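Local structure of core protein VP7 (African horsesickness virus, 1AHS) at residues F69-P72 against Q73-L77; V98-N101 against T102-V106. The protein forms trimers that make up the surface of the viral core and binds the structural protein VP3, the chain here being its top domain. All coordinates share one frame; numbering follows the deposited sequence.

Contact 1. Residues F69-P72 against Q73-L77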
ATOM      1  N   PHE B  69      -7.098   6.655   8.759  1.00 23.00           N
ATOM      2  CA  PHE B  69      -6.145   5.619   9.079  1.00 19.47           C
ATOM      3  C   PHE B  69      -6.711   4.913  10.316  1.00 21.87           C
ATOM      4  O   PHE B  69      -7.853   5.151  10.637  1.00 24.03           O
ATOM      5  CB  PHE B  69      -4.738   6.224   9.276  1.00 20.68           C
ATOM      6  CG  PHE B  69      -4.602   7.133  10.465  1.00 16.81           C
ATOM      7  CD1 PHE B  69      -4.829   8.483  10.347  1.00 16.12           C
ATOM      8  CD2 PHE B  69      -4.194   6.636  11.683  1.00 18.69           C
ATOM      9  CE1 PHE B  69      -4.648   9.322  11.434  1.00 11.99           C
ATOM     10  CE2 PHE B  69      -4.009   7.462  12.761  1.00 19.57           C
ATOM     11  CZ  PHE B  69      -4.240   8.810  12.623  1.00 15.21           C
ATOM     12  N   CYS B  70      -5.969   4.072  11.031  1.00 20.39           N
ATOM     13  CA  CYS B  70      -6.550   3.417  12.211  1.00 20.53           C
ATOM     14  C   CYS B  70      -5.669   3.418  13.449  1.00 20.75           C
ATOM     15  O   CYS B  70      -4.467   3.671  13.385  1.00 25.03           O
ATOM     16  CB  CYS B  70      -6.959   1.982  11.891  1.00 24.00           C
ATOM     17  SG  CYS B  70      -5.654   0.865  11.555  1.00 35.16           S
ATOM     18  N   ASP B  71      -6.293   3.234  14.599  1.00 21.20           N
ATOM     19  CA  ASP B  71      -5.544   3.156  15.842  1.00 25.74           C
ATOM     20  C   ASP B  71      -5.084   1.712  16.017  1.00 24.66           C
ATOM     21  O   ASP B  71      -5.359   0.872  15.181  1.00 27.02           O
ATOM     22  CB  ASP B  71      -6.345   3.715  17.057  1.00 33.45           C
ATOM     23  CG  ASP B  71      -7.548   2.865  17.474  1.00 34.90           C
ATOM     24  OD1 ASP B  71      -7.719   1.715  17.025  1.00 35.98           O
ATOM     25  OD2 ASP B  71      -8.324   3.376  18.311  1.00 38.37           O
ATOM     26  N   PRO B  72      -4.367   1.401  17.094  1.00 22.55           N
ATOM     27  CA  PRO B  72      -3.910   0.037  17.270  1.00 22.10           C
ATOM     28  C   PRO B  72      -4.966  -1.023  17.424  1.00 27.47           C
ATOM     29  O   PRO B  72      -4.639  -2.199  17.319  1.00 29.74           O
ATOM     30  CB  PRO B  72      -3.063   0.144  18.496  1.00 20.44           C
ATOM     31  CG  PRO B  72      -2.463   1.479  18.327  1.00 18.39           C
ATOM     32  CD  PRO B  72      -3.684   2.282  18.043  1.00 18.05           C
ATOM     33  N   GLN B  73      -6.223  -0.611  17.609  1.00 32.23           N
ATOM     34  CA  GLN B  73      -7.356  -1.522  17.756  1.00 33.84           C
ATOM     35  C   GLN B  73      -8.172  -1.773  16.496  1.00 32.64           C
ATOM     36  O   GLN B  73      -9.130  -2.568  16.544  1.00 36.36           O
ATOM     37  CB  GLN B  73      -8.323  -1.038  18.827  1.00 46.93           C
ATOM     38  CG  GLN B  73      -8.017  -1.517  20.230  1.00 62.67           C
ATOM     39  CD  GLN B  73      -6.994  -0.642  20.910  1.00 73.55           C
ATOM     40  OE1 GLN B  73      -6.098  -1.142  21.614  1.00 81.33           O
ATOM     41  NE2 GLN B  73      -7.105   0.683  20.695  1.00 77.34           N
ATOM     42  N   GLY B  74      -7.899  -1.014  15.427  1.00 31.20           N
ATOM     43  CA  GLY B  74      -8.581  -1.211  14.143  1.00 25.87           C
ATOM     44  C   GLY B  74      -9.636  -0.199  13.775  1.00 27.87           C
ATOM     45  O   GLY B  74     -10.169  -0.215  12.656  1.00 30.04           O
ATOM     46  N   ALA B  75      -9.846   0.743  14.685  1.00 27.03           N
ATOM     47  CA  ALA B  75     -10.832   1.819  14.564  1.00 27.23           C
ATOM     48  C   ALA B  75     -10.379   2.986  13.702  1.00 27.31           C
ATOM     49  O   ALA B  75      -9.236   3.407  13.819  1.00 27.83           O
ATOM     50  CB  ALA B  75     -11.124   2.325  15.935  1.00 30.07           C
ATOM     51  N   SER B  76     -11.265   3.524  12.867  1.00 25.57           N
ATOM     52  CA  SER B  76     -10.906   4.638  12.002  1.00 23.09           C
ATOM     53  C   SER B  76     -10.589   5.922  12.737  1.00 26.51           C
ATOM     54  O   SER B  76     -11.306   6.346  13.634  1.00 34.96           O
ATOM     55  CB  SER B  76     -11.988   4.908  10.976  1.00 23.11           C
ATOM     56  OG  SER B  76     -12.133   3.807  10.110  1.00 28.36           O
ATOM     57  N   LEU B  77      -9.589   6.620  12.242  1.00 27.12           N
ATOM     58  CA  LEU B  77      -9.132   7.849  12.849  1.00 25.25           C
ATOM     59  C   LEU B  77      -8.836   8.782  11.664  1.00 26.47           C
ATOM     60  O   LEU B  77      -8.661   8.285  10.542  1.00 23.15           O
ATOM     61  CB  LEU B  77      -7.854   7.482  13.571  1.00 19.90           C
ATOM     62  CG  LEU B  77      -7.588   7.867  15.007  1.00 25.08           C
ATOM     63  CD1 LEU B  77      -8.790   7.546  15.812  1.00 27.34           C
ATOM     64  CD2 LEU B  77      -6.353   7.140  15.512  1.00 22.92           C
TER
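F69 and D71 share one first torsion, with CG set between the backbone N and the carbonyl carbon (chi1 66° and 69°). This lays the F69 ring against L77 and turns the D71 carboxylate over the backbone of the turn. L77 covers one face of the ring: its CB sits 4.0 Å from the F69 ring centroid, nearly on the normal. L77 CD2 meets F69 CE2 at 3.6 Å and also reaches D71 CB. Main-chain bonds pair the two short strands. F69 N gives to L77 O at 2.9 Å, and L77 N returns to F69 O at 2.8 Å.

D71 holds the turn from both its main chain and its side chain. Q73 N meets D71 OD1 at 2.8 Å, from above the carboxylate plane. This bond from Q73 N, two residues on, makes an Asx turn. A75 N adds a weak bond to the same oxygen. G74 N reaches D71 O at 3.2 Å and closes a type I turn from D71 to G74. D71 N gives to A75 O at 3.0 Å.

S76 OG hydrogen-bonds R15 NH1 and P72 O, both of a second subunit, so the hairpin takes part in the trimer interface. G74 has a positive phi of 105°. With G74 and A75 together facing D71, this is the classic G1 beta bulge beside a type I turn, closing a short antiparallel hairpin.

Contact 2. Residues V98-N101 against T102-V106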
ATOM      1  N   VAL B  98       8.791  18.177  -4.376  1.00 33.33           N
ATOM      2  CA  VAL B  98       9.913  18.899  -3.799  1.00 32.81           C
ATOM      3  C   VAL B  98      11.233  18.192  -4.123  1.00 36.09           C
ATOM      4  O   VAL B  98      11.293  16.969  -4.046  1.00 38.27           O
ATOM      5  CB  VAL B  98       9.719  19.068  -2.257  1.00 31.54           C
ATOM      6  CG1 VAL B  98       8.914  17.957  -1.690  1.00 38.12           C
ATOM      7  CG2 VAL B  98      11.002  19.046  -1.547  1.00 35.60           C
ATOM      8  N   ALA B  99      12.261  18.956  -4.544  1.00 36.32           N
ATOM      9  CA  ALA B  99      13.623  18.434  -4.869  1.00 32.50           C
ATOM     10  C   ALA B  99      14.478  18.522  -3.615  1.00 29.61           C
ATOM     11  O   ALA B  99      14.748  19.613  -3.134  1.00 38.25           O
ATOM     12  CB  ALA B  99      14.263  19.264  -5.985  1.00 29.99           C
ATOM     13  N   TRP B 100      14.879  17.392  -3.063  1.00 26.43           N
ATOM     14  CA  TRP B 100      15.653  17.389  -1.830  1.00 29.18           C
ATOM     15  C   TRP B 100      17.110  17.021  -2.091  1.00 33.91           C
ATOM     16  O   TRP B 100      17.394  16.016  -2.751  1.00 34.74           O
ATOM     17  CB  TRP B 100      15.059  16.382  -0.860  1.00 23.82           C
ATOM     18  CG  TRP B 100      15.737  16.333   0.439  1.00 20.44           C
ATOM     19  CD1 TRP B 100      16.191  17.399   1.157  1.00 20.01           C
ATOM     20  CD2 TRP B 100      15.974  15.163   1.247  1.00 16.75           C
ATOM     21  NE1 TRP B 100      16.695  16.961   2.373  1.00 24.53           N
ATOM     22  CE2 TRP B 100      16.576  15.599   2.445  1.00 19.50           C
ATOM     23  CE3 TRP B 100      15.721  13.808   1.075  1.00 16.27           C
ATOM     24  CZ2 TRP B 100      16.938  14.724   3.460  1.00 21.78           C
ATOM     25  CZ3 TRP B 100      16.073  12.942   2.083  1.00 18.25           C
ATOM     26  CH2 TRP B 100      16.673  13.395   3.260  1.00 20.77           C
ATOM     27  N   ASN B 101      18.031  17.752  -1.476  1.00 30.49           N
ATOM     28  CA  ASN B 101      19.397  17.459  -1.744  1.00 30.84           C
ATOM     29  C   ASN B 101      19.998  16.363  -0.915  1.00 30.07           C
ATOM     30  O   ASN B 101      21.163  16.073  -1.094  1.00 34.51           O
ATOM     31  CB  ASN B 101      20.242  18.718  -1.720  1.00 35.36           C
ATOM     32  CG  ASN B 101      20.322  19.339  -0.355  1.00 37.22           C
ATOM     33  OD1 ASN B 101      20.150  18.664   0.663  1.00 39.05           O
ATOM     34  ND2 ASN B 101      20.634  20.622  -0.313  1.00 40.94           N
ATOM     35  N   THR B 102      19.232  15.748  -0.022  1.00 26.79           N
ATOM     36  CA  THR B 102      19.759  14.645   0.798  1.00 27.32           C
ATOM     37  C   THR B 102      20.423  15.110   2.075  1.00 27.55           C
ATOM     38  O   THR B 102      20.541  14.372   3.056  1.00 25.91           O
ATOM     39  CB  THR B 102      20.747  13.854  -0.055  1.00 25.22           C
ATOM     40  OG1 THR B 102      20.002  13.113  -1.030  1.00 30.59           O
ATOM     41  CG2 THR B 102      21.676  13.023   0.733  1.00 24.50           C
ATOM     42  N   ILE B 103      20.760  16.392   2.093  1.00 33.46           N
ATOM     43  CA  ILE B 103      21.502  16.978   3.201  1.00 32.47           C
ATOM     44  C   ILE B 103      20.688  17.827   4.115  1.00 33.60           C
ATOM     45  O   ILE B 103      20.817  17.725   5.341  1.00 35.62           O
ATOM     46  CB  ILE B 103      22.636  17.927   2.675  1.00 31.51           C
ATOM     47  CG1 ILE B 103      23.575  17.168   1.766  1.00 30.10           C
ATOM     48  CG2 ILE B 103      23.466  18.481   3.829  1.00 30.99           C
ATOM     49  CD1 ILE B 103      24.198  15.996   2.470  1.00 36.28           C
ATOM     50  N   ALA B 104      19.978  18.771   3.504  1.00 29.47           N
ATOM     51  CA  ALA B 104      19.167  19.737   4.230  1.00 31.01           C
ATOM     52  C   ALA B 104      18.154  19.113   5.181  1.00 36.12           C
ATOM     53  O   ALA B 104      17.665  17.978   4.954  1.00 40.72           O
ATOM     54  CB  ALA B 104      18.486  20.687   3.255  1.00 25.03           C
ATOM     55  N   PRO B 105      17.830  19.833   6.278  1.00 37.94           N
ATOM     56  CA  PRO B 105      16.870  19.366   7.287  1.00 35.40           C
ATOM     57  C   PRO B 105      15.413  19.310   6.788  1.00 32.49           C
ATOM     58  O   PRO B 105      14.945  20.246   6.117  1.00 32.07           O
ATOM     59  CB  PRO B 105      17.052  20.389   8.412  1.00 31.61           C
ATOM     60  CG  PRO B 105      17.343  21.628   7.670  1.00 35.54           C
ATOM     61  CD  PRO B 105      18.344  21.170   6.631  1.00 32.49           C
ATOM     62  N   VAL B 106      14.750  18.178   7.041  1.00 31.14           N
ATOM     63  CA  VAL B 106      13.342  17.990   6.694  1.00 28.69           C
ATOM     64  C   VAL B 106      12.636  17.875   8.033  1.00 30.68           C
ATOM     65  O   VAL B 106      12.945  16.969   8.797  1.00 30.32           O
ATOM     66  CB  VAL B 106      13.141  16.715   5.906  1.00 27.49           C
ATOM     67  CG1 VAL B 106      11.679  16.451   5.702  1.00 25.24           C
ATOM     68  CG2 VAL B 106      13.795  16.861   4.559  1.00 28.43           C
TER
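The W100 indole lies between T102 and V106 of the loop that follows, and is bonded at its edge to A104. The chi1 of -178° carries CG away from the backbone N and places the ring there. T102 CA stands over its six-membered ring, 3.8 Å from the centroid. Over the opposite face, V106 CG2 lies 3.9 Å from the centroid of the five-membered ring. Both are CH-pi contacts. The indole N-H is used in the plane of the ring: W100 NE1 gives to A104 O at 2.9 Å. The donor is tilted from the carbonyl plane. N46, from helix 46-49, gives a second hydrogen bond to A104 O through its ND2. Its OD1 takes the N-H of V106. L49 of the same helix and F61 and V87 of neighbouring strands also pack on W100, so the buried indole is wedged between several elements.

N101 comes next and bridges two backbone N-H groups with one oxygen. Its OD1 accepts from I103 N at 2.8 Å and from A104 N, also at 2.8 Å. The bond from A104 N is nearly straight (172°) and uses a lone pair of OD1. The bond from I103 N is more bent, and its donor is tilted from the amide plane. Two bonds to one atom limit rotation of the amide. T102 has a positive phi (88°), and the chain turns here.

The bond from I103 N to N101 OD1 defines an Asx turn. It starts the connection from strand 98-100 to strand 106-110, which lie in different sheets of the antiparallel beta sandwich of the VP7 top domain.

Contacts 1 and 2 lie on opposite sides of the chain's centre, with their nearest atoms about 19 Å apart. They share no secondary-structure element. Contact 1 is the more peripheral: a two-stranded hairpin that bonds to neighbouring subunits of the trimer. Contact 2 meets no other chain of the assembly. It joins the two larger sheets and combines a buried indole with an exposed asparagine. An acidic or amide side chain organises each bend through an Asx turn. Contact 1 adds cross-strand backbone pairing, while contact 2 has none and instead uses the indole N-H, with the T102 backbone over one ring face and a V106 methyl over the other.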